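Agmatinase (Deinococcus radiodurans, PDB 1WOH) probably hydrolyses agmatine to putrescine and urea, as a manganese-dependent member of the arginase (ureohydrolase) family. Local coordinates at residues L128-V134 and L170-V174; D120-Y125 and W157-F163; R74-F80 and L297-D302; F15-V21 and F80-G84. All blocks are in the same frame, centred on the assembly; numbering follows the deposited sequence.

Contact 1: residues L128-V134 and L170-V174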
loop_
_atom_site.group_PDB
_atom_site.type_symbol
_atom_site.label_atom_id
_atom_site.label_comp_id
_atom_site.label_asym_id
_atom_site.label_seq_id
_atom_site.Cartn_x
_atom_site.Cartn_y
_atom_site.Cartn_z
ATOM N N LEU A 128 -25.233 -24.476 0.089
ATOM C CA LEU A 128 -25.936 -25.460 0.903
ATOM C C LEU A 128 -27.141 -26.082 0.209
ATOM O O LEU A 128 -27.465 -27.240 0.465
ATOM C CB LEU A 128 -26.349 -24.844 2.243
ATOM C CG LEU A 128 -25.199 -24.758 3.254
ATOM C CD1 LEU A 128 -25.582 -23.890 4.448
ATOM C CD2 LEU A 128 -24.845 -26.184 3.708
ATOM N N ARG A 129 -27.795 -25.337 -0.681
ATOM C CA ARG A 129 -28.952 -25.894 -1.374
ATOM C C ARG A 129 -28.575 -27.150 -2.154
ATOM O O ARG A 129 -29.435 -27.971 -2.478
ATOM C CB ARG A 129 -29.572 -24.870 -2.332
ATOM C CG ARG A 129 -30.222 -23.680 -1.646
ATOM C CD ARG A 129 -31.163 -22.917 -2.591
ATOM N NE ARG A 129 -30.489 -22.409 -3.783
ATOM C CZ ARG A 129 -31.044 -21.562 -4.646
ATOM N NH1 ARG A 129 -32.285 -21.128 -4.448
ATOM N NH2 ARG A 129 -30.368 -21.146 -5.706
ATOM N N ALA A 130 -27.288 -27.305 -2.449
ATOM C CA ALA A 130 -26.827 -28.467 -3.195
ATOM C C ALA A 130 -26.710 -29.718 -2.327
ATOM O O ALA A 130 -26.370 -30.791 -2.827
ATOM C CB ALA A 130 -25.490 -28.166 -3.851
ATOM N N PHE A 131 -26.990 -29.581 -1.034
ATOM C CA PHE A 131 -26.901 -30.705 -0.101
ATOM C C PHE A 131 -28.279 -31.086 0.442
ATOM O O PHE A 131 -28.409 -31.572 1.563
ATOM C CB PHE A 131 -25.972 -30.349 1.067
ATOM C CG PHE A 131 -24.549 -30.094 0.653
ATOM C CD1 PHE A 131 -24.207 -28.946 -0.062
ATOM C CD2 PHE A 131 -23.549 -31.011 0.968
ATOM C CE1 PHE A 131 -22.885 -28.715 -0.458
ATOM C CE2 PHE A 131 -22.224 -30.793 0.580
ATOM C CZ PHE A 131 -21.890 -29.645 -0.135
ATOM N N ALA A 132 -29.309 -30.866 -0.363
ATOM C CA ALA A 132 -30.670 -31.180 0.057
ATOM C C ALA A 132 -30.873 -32.662 0.369
ATOM O O ALA A 132 -31.720 -33.014 1.190
ATOM C CB ALA A 132 -31.657 -30.734 -1.018
ATOM N N ASP A 133 -30.093 -33.526 -0.271
ATOM C CA ASP A 133 -30.233 -34.965 -0.064
ATOM C C ASP A 133 -29.413 -35.542 1.083
ATOM O O ASP A 133 -29.354 -36.760 1.251
ATOM C CB ASP A 133 -29.907 -35.719 -1.359
ATOM C CG ASP A 133 -28.457 -35.566 -1.781
ATOM O OD1 ASP A 133 -28.122 -35.987 -2.908
ATOM O OD2 ASP A 133 -27.653 -35.033 -0.989
ATOM N N VAL A 134 -28.775 -34.679 1.869
ATOM C CA VAL A 134 -27.978 -35.146 3.001
ATOM C C VAL A 134 -28.843 -35.215 4.257
ATOM O O VAL A 134 -29.301 -34.193 4.773
ATOM C CB VAL A 134 -26.770 -34.213 3.263
ATOM C CG1 VAL A 134 -25.987 -34.700 4.472
ATOM C CG2 VAL A 134 -25.877 -34.167 2.036
ATOM N N LEU A 170 -33.920 -25.770 3.333
ATOM C CA LEU A 170 -33.505 -27.157 3.533
ATOM C C LEU A 170 -34.002 -27.762 4.835
ATOM O O LEU A 170 -33.351 -27.648 5.875
ATOM C CB LEU A 170 -31.976 -27.239 3.491
ATOM C CG LEU A 170 -31.359 -26.718 2.192
ATOM C CD1 LEU A 170 -29.895 -26.346 2.408
ATOM C CD2 LEU A 170 -31.507 -27.778 1.114
ATOM N N PRO A 171 -35.165 -28.427 4.800
ATOM C CA PRO A 171 -35.662 -29.018 6.042
ATOM C C PRO A 171 -34.693 -30.038 6.641
ATOM O O PRO A 171 -34.763 -30.332 7.834
ATOM C CB PRO A 171 -36.999 -29.639 5.621
ATOM C CG PRO A 171 -36.766 -29.994 4.178
ATOM C CD PRO A 171 -36.027 -28.778 3.657
ATOM N N ASN A 172 -33.784 -30.556 5.820
ATOM C CA ASN A 172 -32.804 -31.540 6.285
ATOM C C ASN A 172 -31.651 -30.908 7.073
ATOM O O ASN A 172 -30.918 -31.610 7.775
ATOM C CB ASN A 172 -32.250 -32.351 5.105
ATOM C CG ASN A 172 -31.562 -31.486 4.067
ATOM O OD1 ASN A 172 -32.132 -30.508 3.584
ATOM N ND2 ASN A 172 -30.333 -31.849 3.709
ATOM N N LEU A 173 -31.492 -29.588 6.959
ATOM C CA LEU A 173 -30.439 -28.878 7.696
ATOM C C LEU A 173 -31.008 -28.732 9.101
ATOM O O LEU A 173 -31.683 -27.746 9.421
ATOM C CB LEU A 173 -30.186 -27.500 7.077
ATOM C CG LEU A 173 -28.805 -26.879 7.317
ATOM C CD1 LEU A 173 -28.762 -25.499 6.668
ATOM C CD2 LEU A 173 -28.518 -26.778 8.804
ATOM N N VAL A 174 -30.724 -29.720 9.946
ATOM C CA VAL A 174 -31.282 -29.753 11.286
ATOM C C VAL A 174 -30.546 -29.090 12.428
ATOM O O VAL A 174 -31.135 -28.867 13.485
ATOM C CB VAL A 174 -31.561 -31.212 11.712
ATOM C CG1 VAL A 174 -32.532 -31.861 10.737
ATOM C CG2 VAL A 174 -30.258 -31.998 11.759
#
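The backbone oxygen F131 O is gripped twice: N172 ND2 donates to it from 2.9 Å, and V134 N closes a type I beta turn on it. This turn, F131 to V134, leads from helix 124-128 into strand 137-142, while a second type I turn, L170 to L173, leads from helix 162-169 into the adjacent parallel strand of the arginase alpha/beta fold. N172 holds the two connections together. Its CG sits between the backbone N and the carbonyl carbon (chi1 60°), which turns the amide onto the first turn, and ND2 also donates to V134 O at 2.8 Å, almost straight at 173°. Both acceptors lie close to the amide plane. With an alanine here, V134 O would probably lose this donor and F131 O one of its two, so the turns would give up their polar tie. Beside this tie, the branches of L170 part: CD2 packs on A132 CB at 3.6 Å, and CD1 rests against L128 CB at 3.9 Å.

Contact 2: residues D120-Y125 and W157-F163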
loop_
_atom_site.group_PDB
_atom_site.type_symbol
_atom_site.label_atom_id
_atom_site.label_comp_id
_atom_site.label_asym_id
_atom_site.label_seq_id
_atom_site.Cartn_x
_atom_site.Cartn_y
_atom_site.Cartn_z
ATOM N N ASP A 120 -18.414 -13.512 -0.475
ATOM C CA ASP A 120 -18.889 -13.082 0.833
ATOM C C ASP A 120 -19.699 -14.232 1.407
ATOM O O ASP A 120 -20.001 -15.188 0.701
ATOM C CB ASP A 120 -19.712 -11.778 0.757
ATOM C CG ASP A 120 -21.024 -11.931 0.006
ATOM O OD1 ASP A 120 -21.810 -12.854 0.328
ATOM O OD2 ASP A 120 -21.274 -11.102 -0.899
ATOM N N HIS A 121 -20.050 -14.156 2.681
ATOM C CA HIS A 121 -20.763 -15.268 3.298
ATOM C C HIS A 121 -22.126 -15.633 2.714
ATOM O O HIS A 121 -22.614 -16.753 2.912
ATOM C CB HIS A 121 -20.891 -15.048 4.806
ATOM C CG HIS A 121 -20.815 -16.318 5.594
ATOM N ND1 HIS A 121 -20.411 -16.360 6.911
ATOM C CD2 HIS A 121 -21.042 -17.603 5.227
ATOM C CE1 HIS A 121 -20.386 -17.619 7.320
ATOM N NE2 HIS A 121 -20.762 -18.392 6.317
ATOM N N SER A 122 -22.741 -14.715 1.980
ATOM C CA SER A 122 -24.044 -15.015 1.409
ATOM C C SER A 122 -23.987 -16.222 0.473
ATOM O O SER A 122 -25.009 -16.861 0.225
ATOM C CB SER A 122 -24.597 -13.807 0.648
ATOM O OG SER A 122 -24.114 -13.771 -0.686
ATOM N N VAL A 123 -22.801 -16.549 -0.038
ATOM C CA VAL A 123 -22.689 -17.687 -0.948
ATOM C C VAL A 123 -22.979 -19.033 -0.271
ATOM O O VAL A 123 -23.289 -20.016 -0.952
ATOM C CB VAL A 123 -21.293 -17.749 -1.625
ATOM C CG1 VAL A 123 -21.013 -16.442 -2.362
ATOM C CG2 VAL A 123 -20.217 -18.041 -0.590
ATOM N N SER A 124 -22.884 -19.085 1.056
ATOM C CA SER A 124 -23.141 -20.329 1.785
ATOM C C SER A 124 -24.573 -20.816 1.575
ATOM O O SER A 124 -24.834 -22.015 1.617
ATOM C CB SER A 124 -22.893 -20.153 3.284
ATOM O OG SER A 124 -21.538 -19.849 3.549
ATOM N N TYR A 125 -25.498 -19.889 1.350
ATOM C CA TYR A 125 -26.888 -20.275 1.135
ATOM C C TYR A 125 -27.051 -21.112 -0.139
ATOM O O TYR A 125 -27.474 -22.266 -0.068
ATOM C CB TYR A 125 -27.793 -19.033 1.108
ATOM C CG TYR A 125 -29.165 -19.274 0.506
ATOM C CD1 TYR A 125 -29.909 -20.406 0.844
ATOM C CD2 TYR A 125 -29.714 -18.370 -0.406
ATOM C CE1 TYR A 125 -31.171 -20.638 0.283
ATOM C CE2 TYR A 125 -30.979 -18.589 -0.974
ATOM C CZ TYR A 125 -31.697 -19.725 -0.625
ATOM O OH TYR A 125 -32.932 -19.963 -1.192
ATOM N N TRP A 157 -31.087 -11.425 1.052
ATOM C CA TRP A 157 -29.867 -12.089 0.595
ATOM C C TRP A 157 -28.522 -11.510 1.025
ATOM O O TRP A 157 -27.522 -11.775 0.357
ATOM C CB TRP A 157 -29.848 -12.162 -0.937
ATOM C CG TRP A 157 -31.175 -12.367 -1.582
ATOM C CD1 TRP A 157 -31.810 -11.511 -2.436
ATOM C CD2 TRP A 157 -32.029 -13.501 -1.442
ATOM N NE1 TRP A 157 -33.007 -12.044 -2.838
ATOM C CE2 TRP A 157 -33.168 -13.267 -2.243
ATOM C CE3 TRP A 157 -31.945 -14.695 -0.717
ATOM C CZ2 TRP A 157 -34.215 -14.182 -2.340
ATOM C CZ3 TRP A 157 -32.987 -15.606 -0.813
ATOM C CH2 TRP A 157 -34.108 -15.343 -1.619
ATOM N N SER A 158 -28.476 -10.724 2.097
ATOM C CA SER A 158 -27.200 -10.151 2.532
ATOM C C SER A 158 -26.322 -11.237 3.135
ATOM O O SER A 158 -26.772 -12.369 3.326
ATOM C CB SER A 158 -27.412 -9.051 3.577
ATOM O OG SER A 158 -27.777 -9.598 4.835
ATOM N N ASN A 159 -25.277 -10.981 3.425
ATOM C CA ASN A 159 -24.401 -11.964 4.043
ATOM C C ASN A 159 -24.744 -12.184 5.516
ATOM O O ASN A 159 -24.069 -12.943 6.213
ATOM C CB ASN A 159 -22.922 -11.570 3.876
ATOM C CG ASN A 159 -22.575 -10.235 4.518
ATOM O OD1 ASN A 159 -23.459 -9.404 4.741
ATOM N ND2 ASN A 159 -21.303 -10.025 4.827
ATOM N N SER A 160 -25.526 -11.478 6.006
ATOM C CA SER A 160 -25.928 -11.669 7.399
ATOM C C SER A 160 -27.081 -12.681 7.500
ATOM O O SER A 160 -27.514 -13.023 8.605
ATOM C CB SER A 160 -26.382 -10.340 8.016
ATOM O OG SER A 160 -25.332 -9.392 8.027
ATOM N N SER A 161 -27.554 -13.171 6.355
ATOM C CA SER A 161 -28.685 -14.106 6.316
ATOM C C SER A 161 -28.491 -15.488 5.671
ATOM O O SER A 161 -29.455 -16.250 5.578
ATOM C CB SER A 161 -29.863 -13.455 5.581
ATOM O OG SER A 161 -30.220 -12.203 6.133
ATOM N N PRO A 162 -27.268 -15.853 5.254
ATOM C CA PRO A 162 -27.151 -17.172 4.621
ATOM C C PRO A 162 -27.694 -18.410 5.327
ATOM O O PRO A 162 -28.325 -19.256 4.688
ATOM C CB PRO A 162 -25.659 -17.278 4.315
ATOM C CG PRO A 162 -25.035 -16.501 5.415
ATOM C CD PRO A 162 -25.933 -15.280 5.504
ATOM N N PHE A 163 -27.457 -18.534 6.628
ATOM C CA PHE A 163 -27.941 -19.715 7.330
ATOM C C PHE A 163 -29.433 -19.693 7.609
ATOM O O PHE A 163 -30.049 -20.739 7.801
ATOM C CB PHE A 163 -27.131 -19.927 8.609
ATOM C CG PHE A 163 -25.687 -20.217 8.340
ATOM C CD1 PHE A 163 -24.704 -19.282 8.645
ATOM C CD2 PHE A 163 -25.316 -21.400 7.710
ATOM C CE1 PHE A 163 -23.361 -19.522 8.320
ATOM C CE2 PHE A 163 -23.981 -21.653 7.380
ATOM C CZ PHE A 163 -23.003 -20.710 7.686
HETATM O O HOH W 1 -26.684 -13.022 -1.836
#
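H121 reaches along the 157-163 segment, meeting one residue after another. Its CB lies 4.1 Å from N159 CB; farther out, CD2 passes P162 CG, the two side chains crossing at about a right angle. At the tip, NE2 comes within 3.5 Å of F163 CE1, and the two rings meet obliquely, their planes at 84°. H121 NE2 is also hydrogen-bonded to S227 OG. The backbone takes part as well, since P162 CB packs on H121 O at 3.4 Å.

Next along the chain, S122 is held by D120 and by a water. D120 OD1 accepts from S122 N, forming an Asx turn, and from S122 OG at 2.7 Å through its syn lone pair. The water donates to S122 OG and to W157 O, at 2.7 Å from the latter, and so bridges the segments. Beyond it, Y125 CE2 meets W157 CZ3 at 3.6 Å; the ring planes are nearly parallel (4°) but displaced, and they touch rim to rim. W157 also packs on L91 of a neighbouring subunit. H121 is a ligand of the first manganese ion, which is absent from this chain, and its ring lies beside D143 and D147: this is one wall of the binuclear manganese site of the arginase family.

Contact 3: residues R74-F80 and L297-D302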
loop_
_atom_site.group_PDB
_atom_site.type_symbol
_atom_site.label_atom_id
_atom_site.label_comp_id
_atom_site.label_asym_id
_atom_site.label_seq_id
_atom_site.Cartn_x
_atom_site.Cartn_y
_atom_site.Cartn_z
ATOM N N ARG A 74 0.387 -37.321 4.871
ATOM C CA ARG A 74 -1.064 -37.172 4.817
ATOM C C ARG A 74 -1.482 -36.774 3.409
ATOM O O ARG A 74 -0.731 -36.114 2.695
ATOM C CB ARG A 74 -1.534 -36.139 5.846
ATOM C CG ARG A 74 -1.492 -36.665 7.282
ATOM C CD ARG A 74 -2.098 -35.693 8.270
ATOM N NE ARG A 74 -1.336 -34.454 8.357
ATOM C CZ ARG A 74 -1.652 -33.438 9.154
ATOM N NH1 ARG A 74 -2.721 -33.514 9.938
ATOM N NH2 ARG A 74 -0.897 -32.347 9.168
ATOM N N LEU A 75 -2.682 -37.194 3.022
ATOM C CA LEU A 75 -3.236 -36.945 1.695
ATOM C C LEU A 75 -2.495 -37.701 0.599
ATOM O O LEU A 75 -2.546 -37.333 -0.574
ATOM C CB LEU A 75 -3.261 -35.444 1.378
ATOM C CG LEU A 75 -4.248 -34.638 2.226
ATOM C CD1 LEU A 75 -4.214 -33.176 1.788
ATOM C CD2 LEU A 75 -5.659 -35.202 2.074
ATOM N N GLN A 76 -1.807 -38.772 0.977
ATOM C CA GLN A 76 -1.088 -39.565 -0.010
ATOM C C GLN A 76 -2.104 -40.281 -0.898
ATOM O O GLN A 76 -2.980 -40.994 -0.407
ATOM C CB GLN A 76 -0.186 -40.592 0.681
ATOM C CG GLN A 76 0.493 -41.553 -0.281
ATOM C CD GLN A 76 1.443 -40.858 -1.240
ATOM O OE1 GLN A 76 1.840 -41.426 -2.257
ATOM N NE2 GLN A 76 1.822 -39.627 -0.914
ATOM N N GLY A 77 -1.996 -40.077 -2.206
ATOM C CA GLY A 77 -2.919 -40.720 -3.125
ATOM C C GLY A 77 -4.281 -40.058 -3.228
ATOM O O GLY A 77 -5.152 -40.530 -3.958
ATOM N N VAL A 78 -4.484 -38.969 -2.494
ATOM C CA VAL A 78 -5.763 -38.266 -2.551
ATOM C C VAL A 78 -5.750 -37.365 -3.780
ATOM O O VAL A 78 -4.893 -36.490 -3.911
ATOM C CB VAL A 78 -5.998 -37.426 -1.278
ATOM C CG1 VAL A 78 -7.333 -36.691 -1.370
ATOM C CG2 VAL A 78 -5.991 -38.336 -0.056
ATOM N N THR A 79 -6.695 -37.590 -4.687
ATOM C CA THR A 79 -6.762 -36.813 -5.919
ATOM C C THR A 79 -7.528 -35.500 -5.767
ATOM O O THR A 79 -8.527 -35.428 -5.043
ATOM C CB THR A 79 -7.403 -37.634 -7.061
ATOM O OG1 THR A 79 -8.753 -37.968 -6.724
ATOM C CG2 THR A 79 -6.617 -38.920 -7.292
ATOM N N PHE A 80 -7.041 -34.478 -6.469
ATOM C CA PHE A 80 -7.633 -33.138 -6.461
ATOM C C PHE A 80 -8.022 -32.672 -7.862
ATOM O O PHE A 80 -7.478 -33.134 -8.865
ATOM C CB PHE A 80 -6.640 -32.112 -5.891
ATOM C CG PHE A 80 -6.502 -32.150 -4.399
ATOM C CD1 PHE A 80 -5.875 -33.216 -3.763
ATOM C CD2 PHE A 80 -7.002 -31.106 -3.626
ATOM C CE1 PHE A 80 -5.748 -33.242 -2.372
ATOM C CE2 PHE A 80 -6.883 -31.116 -2.234
ATOM C CZ PHE A 80 -6.256 -32.187 -1.605
ATOM N N LEU A 297 -8.288 -30.620 5.176
ATOM C CA LEU A 297 -8.457 -31.798 4.333
ATOM C C LEU A 297 -7.562 -32.945 4.815
ATOM O O LEU A 297 -7.937 -34.116 4.711
ATOM C CB LEU A 297 -8.149 -31.457 2.876
ATOM C CG LEU A 297 -9.157 -30.515 2.206
ATOM C CD1 LEU A 297 -8.635 -30.076 0.847
ATOM C CD2 LEU A 297 -10.501 -31.214 2.062
ATOM N N CYS A 298 -6.383 -32.617 5.335
ATOM C CA CYS A 298 -5.486 -33.657 5.845
ATOM C C CYS A 298 -6.215 -34.376 6.964
ATOM O O CYS A 298 -6.227 -35.605 7.026
ATOM C CB CYS A 298 -4.204 -33.059 6.424
ATOM S SG CYS A 298 -2.981 -32.547 5.234
ATOM N N GLU A 299 -6.814 -33.589 7.854
ATOM C CA GLU A 299 -7.551 -34.130 8.982
ATOM C C GLU A 299 -8.747 -34.931 8.489
ATOM O O GLU A 299 -9.000 -36.033 8.967
ATOM C CB GLU A 299 -8.028 -33.000 9.900
ATOM C CG GLU A 299 -6.916 -32.198 10.582
ATOM C CD GLU A 299 -6.091 -33.029 11.553
ATOM O OE1 GLU A 299 -6.596 -34.066 12.029
ATOM O OE2 GLU A 299 -4.941 -32.635 11.854
ATOM N N VAL A 300 -9.488 -34.382 7.528
ATOM C CA VAL A 300 -10.657 -35.084 7.005
ATOM C C VAL A 300 -10.292 -36.474 6.474
ATOM O O VAL A 300 -10.859 -37.477 6.903
ATOM C CB VAL A 300 -11.341 -34.276 5.875
ATOM C CG1 VAL A 300 -12.371 -35.138 5.154
ATOM C CG2 VAL A 300 -12.024 -33.047 6.463
ATOM N N PHE A 301 -9.330 -36.541 5.560
ATOM C CA PHE A 301 -8.968 -37.830 4.993
ATOM C C PHE A 301 -8.201 -38.769 5.919
ATOM O O PHE A 301 -7.942 -39.914 5.560
ATOM C CB PHE A 301 -8.225 -37.637 3.672
ATOM C CG PHE A 301 -9.129 -37.249 2.539
ATOM C CD1 PHE A 301 -9.532 -35.930 2.373
ATOM C CD2 PHE A 301 -9.641 -38.217 1.680
ATOM C CE1 PHE A 301 -10.433 -35.578 1.372
ATOM C CE2 PHE A 301 -10.544 -37.880 0.674
ATOM C CZ PHE A 301 -10.944 -36.555 0.519
ATOM N N ASP A 302 -7.859 -38.297 7.111
ATOM C CA ASP A 302 -7.158 -39.138 8.077
ATOM C C ASP A 302 -8.165 -39.912 8.922
ATOM O O ASP A 302 -7.833 -40.943 9.509
ATOM C CB ASP A 302 -6.284 -38.290 9.002
ATOM C CG ASP A 302 -4.805 -38.436 8.704
ATOM O OD1 ASP A 302 -3.994 -37.838 9.436
ATOM O OD2 ASP A 302 -4.453 -39.148 7.740
HETATM O O HOH W 2 -4.194 -35.736 10.898
HETATM O O HOH W 3 -4.689 -37.606 5.406
#
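R74 lies along C298 and reaches E299 at its tip. CG is anti to the carbonyl carbon (chi1 -74°) and the chain stays extended until it bends at chi3 (-65°), which lays one guanidinium face over C298 CB, 3.7 Å from NE. The far end makes a salt bridge, NH1 to E299 OE2 at 3.1 Å, whose hydrogen bond is weak; OE2 lies in the guanidinium plane at its edge, but the carboxylate is turned 82° from that plane. D302 supplies a second negative charge: a water accepts from R74 NH1 and donates to D302 OD1. Were a leucine to replace R74, E299 is likely to be left without this charged mate, and C298 CB without the flat group packed over it. A second water accepts from L75 N and donates to C298 O and D302 OD2.

The rest of the contact is apolar. L75, which opens a type II beta turn to V78, splits its branches: CD1 touches C298 SG at 3.7 Å and CD2 touches F301 CB at 3.9 Å. V78 sets CG1 over the centre of the F301 ring in a CH-pi contact, 4.0 Å from the centroid, while F80 CE2 meets L297 CD1 edge-on. V78, F80, L297 and F301 all also pack on V31 of strand 31-36, L75 and C298 on F66 of strand 66-67, and E299 on helix 251-264; R74 touches L184 of a neighbouring subunit.

Contact 4: residues F15-V21 and F80-G84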
loop_
_atom_site.group_PDB
_atom_site.type_symbol
_atom_site.label_atom_id
_atom_site.label_comp_id
_atom_site.label_asym_id
_atom_site.label_seq_id
_atom_site.Cartn_x
_atom_site.Cartn_y
_atom_site.Cartn_z
ATOM N N PHE A 15 -6.273 -24.476 -7.626
ATOM C CA PHE A 15 -6.193 -24.872 -6.229
ATOM C C PHE A 15 -5.353 -26.129 -6.030
ATOM O O PHE A 15 -5.633 -27.171 -6.620
ATOM C CB PHE A 15 -7.581 -25.076 -5.627
ATOM C CG PHE A 15 -7.582 -25.017 -4.130
ATOM C CD1 PHE A 15 -7.324 -23.814 -3.477
ATOM C CD2 PHE A 15 -7.759 -26.171 -3.371
ATOM C CE1 PHE A 15 -7.232 -23.761 -2.085
ATOM C CE2 PHE A 15 -7.671 -26.135 -1.985
ATOM C CZ PHE A 15 -7.404 -24.926 -1.336
ATOM N N ALA A 16 -4.319 -26.007 -5.200
ATOM C CA ALA A 16 -3.411 -27.111 -4.897
ATOM C C ALA A 16 -2.724 -27.612 -6.165
ATOM O O ALA A 16 -2.259 -28.753 -6.229
ATOM C CB ALA A 16 -4.182 -28.241 -4.230
ATOM N N ARG A 17 -2.660 -26.740 -7.168
ATOM C CA ARG A 17 -2.054 -27.058 -8.459
ATOM C C ARG A 17 -2.735 -28.274 -9.096
ATOM O O ARG A 17 -2.121 -29.038 -9.841
ATOM C CB ARG A 17 -0.545 -27.298 -8.292
ATOM C CG ARG A 17 0.293 -26.774 -9.455
ATOM C CD ARG A 17 1.787 -27.052 -9.283
ATOM N NE ARG A 17 2.529 -26.005 -8.573
ATOM C CZ ARG A 17 2.712 -24.770 -9.034
ATOM N NH1 ARG A 17 2.198 -24.407 -10.202
ATOM N NH2 ARG A 17 3.449 -23.907 -8.347
ATOM N N ALA A 18 -4.022 -28.437 -8.813
ATOM C CA ALA A 18 -4.794 -29.548 -9.350
ATOM C C ALA A 18 -5.188 -29.309 -10.809
ATOM O O ALA A 18 -5.232 -28.171 -11.277
ATOM C CB ALA A 18 -6.044 -29.761 -8.503
ATOM N N PRO A 19 -5.470 -30.388 -11.550
ATOM C CA PRO A 19 -5.864 -30.248 -12.956
ATOM C C PRO A 19 -7.180 -29.486 -13.063
ATOM O O PRO A 19 -8.041 -29.599 -12.192
ATOM C CB PRO A 19 -5.982 -31.698 -13.425
ATOM C CG PRO A 19 -6.364 -32.430 -12.171
ATOM C CD PRO A 19 -5.453 -31.804 -11.148
ATOM N N LEU A 20 -7.335 -28.710 -14.130
ATOM C CA LEU A 20 -8.551 -27.928 -14.319
ATOM C C LEU A 20 -9.649 -28.755 -14.980
ATOM O O LEU A 20 -9.389 -29.504 -15.925
ATOM C CB LEU A 20 -8.240 -26.686 -15.162
ATOM C CG LEU A 20 -9.383 -25.707 -15.459
ATOM C CD1 LEU A 20 -10.063 -25.258 -14.168
ATOM C CD2 LEU A 20 -8.822 -24.512 -16.208
ATOM N N VAL A 21 -10.872 -28.632 -14.473
ATOM C CA VAL A 21 -12.003 -29.367 -15.031
ATOM C C VAL A 21 -13.268 -28.517 -15.099
ATOM O O VAL A 21 -13.319 -27.420 -14.552
ATOM C CB VAL A 21 -12.314 -30.640 -14.209
ATOM C CG1 VAL A 21 -11.131 -31.592 -14.261
ATOM C CG2 VAL A 21 -12.636 -30.274 -12.769
ATOM N N PHE A 80 -7.041 -34.478 -6.469
ATOM C CA PHE A 80 -7.633 -33.138 -6.461
ATOM C C PHE A 80 -8.022 -32.672 -7.862
ATOM O O PHE A 80 -7.478 -33.134 -8.865
ATOM C CB PHE A 80 -6.640 -32.112 -5.891
ATOM C CG PHE A 80 -6.502 -32.150 -4.399
ATOM C CD1 PHE A 80 -5.875 -33.216 -3.763
ATOM C CD2 PHE A 80 -7.002 -31.106 -3.626
ATOM C CE1 PHE A 80 -5.748 -33.242 -2.372
ATOM C CE2 PHE A 80 -6.883 -31.116 -2.234
ATOM C CZ PHE A 80 -6.256 -32.187 -1.605
ATOM N N ALA A 81 -8.963 -31.738 -7.921
ATOM C CA ALA A 81 -9.403 -31.163 -9.184
ATOM C C ALA A 81 -9.877 -29.737 -8.897
ATOM O O ALA A 81 -10.324 -29.444 -7.794
ATOM C CB ALA A 81 -10.544 -31.985 -9.779
ATOM N N ASP A 82 -9.763 -28.856 -9.883
ATOM C CA ASP A 82 -10.225 -27.477 -9.719
ATOM C C ASP A 82 -11.300 -27.278 -10.779
ATOM O O ASP A 82 -10.993 -27.220 -11.968
ATOM C CB ASP A 82 -9.075 -26.483 -9.944
ATOM C CG ASP A 82 -9.471 -25.053 -9.613
ATOM O OD1 ASP A 82 -10.662 -24.722 -9.784
ATOM O OD2 ASP A 82 -8.600 -24.261 -9.192
ATOM N N ALA A 83 -12.559 -27.188 -10.354
ATOM C CA ALA A 83 -13.667 -27.020 -11.294
ATOM C C ALA A 83 -13.859 -25.572 -11.741
ATOM O O ALA A 83 -14.862 -25.239 -12.378
ATOM C CB ALA A 83 -14.956 -27.550 -10.683
ATOM N N GLY A 84 -12.896 -24.718 -11.413
ATOM C CA GLY A 84 -12.988 -23.323 -11.807
ATOM C C GLY A 84 -13.976 -22.541 -10.966
ATOM O O GLY A 84 -14.234 -22.892 -9.812
HETATM O O HOH W 4 -8.097 -28.457 -5.926
#
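Backbone hydrogen bonds join L20 and D82 in a single parallel beta bridge: D82 N donates to P19 O at 3.0 Å, and V21 N to D82 O at 2.9 Å. The 15-21 segment thus runs beside strand 80-85, one of the two outermost strands of the parallel sheet within this chain. The D82 side chain adds a further bond. Extended away from its own N (chi1 -173°), it brings OD2 to F15 N, which donates at 2.8 Å in a nearly straight bond (170°) on the anti side, while OD1 receives G84 N in an Asx turn. One water donates to F15 O and to A81 O, bridging the segments once more. Apolar contacts flank these bonds: A18 CB rests on F80 CB at 3.6 Å. V21 CG2 meets A81 CB at 4.0 Å and also touches the methyl of A83. L20 and D82 also pack on I12 of a neighbouring subunit. The buried D82 carboxylate, gripped by two backbone N-H groups and a salt bridge from R56, is probably kept ionised.

From the N terminus, contact 4 closes first, laying residues 15-21 along the outer strand 80-85. Before it closes, contact 3 has opened at residue 74; the two cross and share F80, but contact 3 closes only at 297-302, tying the approach to that strand to the last helix. Its long loop encloses contacts 1 and 2, which follow contact 4 in series. These two also cross: contact 2 opens at 120 and contact 1 at 128, and they close in the same order at 157-163 and 170-174. They touch through L128 CD1 and F163 CE2, 4.0 Å apart, and together join helices 124-128 and 162-169 at both ends, from the manganese site to the turns that enter strands 137-142 and 173-181.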